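Local coordinates for protein glutathione s-transferase I (Zea mays, PDB 1AXD) that probably conjugates glutathione to electrophilic compounds, herbicides among them, and binds lactoylglutathione, at residues A[10-15]-A[168-173]. Numbering follows the deposited sequence.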
loop_
_atom_site.group_PDB
_atom_site.type_symbol
_atom_site.label_atom_id
_atom_site.label_comp_id
_atom_site.label_asym_id
_atom_site.label_seq_id
_atom_site.Cartn_x
_atom_site.Cartn_y
_atom_site.Cartn_z
ATOM N N MET A 10 -11.515 -7.543 16.641
ATOM C CA MET A 10 -12.052 -8.422 15.611
ATOM C C MET A 10 -11.679 -8.033 14.209
ATOM O O MET A 10 -11.981 -8.773 13.284
ATOM C CB MET A 10 -13.566 -8.541 15.760
ATOM C CG MET A 10 -14.295 -7.227 15.717
ATOM S SD MET A 10 -15.951 -7.423 16.356
ATOM C CE MET A 10 -15.640 -7.148 18.046
ATOM N N SER A 11 -11.026 -6.888 14.047
ATOM C CA SER A 11 -10.613 -6.428 12.729
ATOM C C SER A 11 -9.247 -6.917 12.409
ATOM O O SER A 11 -8.347 -6.729 13.220
ATOM C CB SER A 11 -10.648 -4.910 12.685
ATOM O OG SER A 11 -9.797 -4.421 11.668
ATOM N N TRP A 12 -9.061 -7.538 11.249
ATOM C CA TRP A 12 -7.730 -8.014 10.911
ATOM C C TRP A 12 -6.769 -6.902 10.536
ATOM O O TRP A 12 -5.594 -7.163 10.347
ATOM C CB TRP A 12 -7.750 -9.164 9.889
ATOM C CG TRP A 12 -8.453 -8.913 8.614
ATOM C CD1 TRP A 12 -8.030 -8.120 7.586
ATOM C CD2 TRP A 12 -9.697 -9.484 8.198
ATOM N NE1 TRP A 12 -8.938 -8.161 6.556
ATOM C CE2 TRP A 12 -9.973 -8.990 6.903
ATOM C CE3 TRP A 12 -10.607 -10.366 8.793
ATOM C CZ2 TRP A 12 -11.126 -9.348 6.190
ATOM C CZ3 TRP A 12 -11.760 -10.723 8.078
ATOM C CH2 TRP A 12 -12.003 -10.213 6.793
ATOM N N ASN A 13 -7.244 -5.661 10.505
ATOM C CA ASN A 13 -6.372 -4.536 10.201
ATOM C C ASN A 13 -5.728 -4.054 11.449
ATOM O O ASN A 13 -4.586 -3.639 11.418
ATOM C CB ASN A 13 -7.135 -3.414 9.502
ATOM C CG ASN A 13 -7.442 -3.746 8.055
ATOM O OD1 ASN A 13 -8.581 -3.934 7.692
ATOM N ND2 ASN A 13 -6.409 -3.867 7.239
ATOM N N LEU A 14 -6.424 -4.170 12.567
ATOM C CA LEU A 14 -5.881 -3.751 13.850
ATOM C C LEU A 14 -4.969 -4.795 14.360
ATOM O O LEU A 14 -4.030 -4.475 15.086
ATOM C CB LEU A 14 -6.999 -3.541 14.857
ATOM C CG LEU A 14 -8.301 -3.116 14.215
ATOM C CD1 LEU A 14 -9.327 -2.932 15.278
ATOM C CD2 LEU A 14 -8.136 -1.830 13.458
ATOM N N THR A 15 -5.247 -6.056 14.033
ATOM C CA THR A 15 -4.385 -7.130 14.489
ATOM C C THR A 15 -3.127 -7.174 13.668
ATOM O O THR A 15 -2.163 -7.770 14.092
ATOM C CB THR A 15 -5.129 -8.485 14.582
ATOM O OG1 THR A 15 -5.778 -8.789 13.342
ATOM C CG2 THR A 15 -6.200 -8.401 15.677
ATOM N N VAL A 168 0.296 -12.135 8.859
ATOM C CA VAL A 168 -0.350 -12.992 9.830
ATOM C C VAL A 168 -1.797 -12.799 10.103
ATOM O O VAL A 168 -2.531 -13.767 9.965
ATOM C CB VAL A 168 0.477 -13.191 11.153
ATOM C CG1 VAL A 168 1.976 -13.302 10.849
ATOM C CG2 VAL A 168 0.185 -12.124 12.175
ATOM N N SER A 169 -2.238 -11.572 10.408
ATOM C CA SER A 169 -3.648 -11.302 10.733
ATOM C C SER A 169 -4.663 -11.844 9.739
ATOM O O SER A 169 -5.702 -12.326 10.166
ATOM C CB SER A 169 -3.889 -9.813 10.990
ATOM O OG SER A 169 -3.608 -9.054 9.833
ATOM N N VAL A 170 -4.405 -11.736 8.437
ATOM C CA VAL A 170 -5.339 -12.295 7.465
ATOM C C VAL A 170 -5.169 -13.783 7.346
ATOM O O VAL A 170 -6.161 -14.474 7.153
ATOM C CB VAL A 170 -5.198 -11.692 6.047
ATOM C CG1 VAL A 170 -5.707 -10.249 6.031
ATOM C CG2 VAL A 170 -3.756 -11.780 5.559
ATOM N N THR A 171 -3.939 -14.283 7.461
ATOM C CA THR A 171 -3.695 -15.712 7.332
ATOM C C THR A 171 -4.217 -16.471 8.493
ATOM O O THR A 171 -4.689 -17.574 8.311
ATOM C CB THR A 171 -2.220 -16.028 7.072
ATOM O OG1 THR A 171 -1.763 -15.216 5.989
ATOM C CG2 THR A 171 -2.052 -17.494 6.638
ATOM N N LEU A 172 -4.189 -15.883 9.679
ATOM C CA LEU A 172 -4.737 -16.555 10.851
ATOM C C LEU A 172 -6.201 -16.775 10.607
ATOM O O LEU A 172 -6.704 -17.841 10.928
ATOM C CB LEU A 172 -4.546 -15.712 12.112
ATOM C CG LEU A 172 -3.235 -15.940 12.853
ATOM C CD1 LEU A 172 -3.139 -15.018 14.084
ATOM C CD2 LEU A 172 -3.182 -17.409 13.275
ATOM N N CYS A 173 -6.879 -15.787 10.025
ATOM C CA CYS A 173 -8.298 -15.913 9.729
ATOM C C CYS A 173 -8.503 -17.004 8.747
ATOM O O CYS A 173 -9.365 -17.835 8.955
ATOM C CB CYS A 173 -8.859 -14.610 9.173
ATOM S SG CYS A 173 -9.155 -13.354 10.407
#
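Thr15, which meets Ser169 across the contact, grips the carbonyl oxygen of Ser11 twice, through its backbone N and, at 3.3 Å, through OG1. The loop entering helix 14-24 lies against helix 168-174, a worked example of how the thioredoxin-like N-terminal domain of a glutathione transferase meets its helical C-terminal domain. With OG1 between its own backbone N and carbonyl carbon (chi1 53°), the Thr15 hydroxyl reaches Ser11 O 23° out of the plane of the Ser11 carbonyl, while OG1 also lies 3.2 Å from Ser169 CB. An alanine at Thr15 would probably leave Ser11 O without its hydroxyl donor, held by Thr15 N alone of the two, and open a gap beside Ser169 CB. Ser11 OG accepts from Asn13 N at 3.1 Å, a capping bond in the turn that leads into the helix, and also hydrogen-bonds to the bound peptide's modified side chain. Between the domains, Ser169 OG lies 2.8 Å from Trp12 O, probably as a hydrogen bond, although the hydroxyl proton could turn to another acceptor. Leu113 and Ile118 of helix 88-122 also touch Trp12. Val170 crosses the Trp12 side chain at about a right angle, its CG1 3.5 Å from Trp12 CD1, and Cys173 SG approaches obliquely, 3.7 Å from Trp12 CE3.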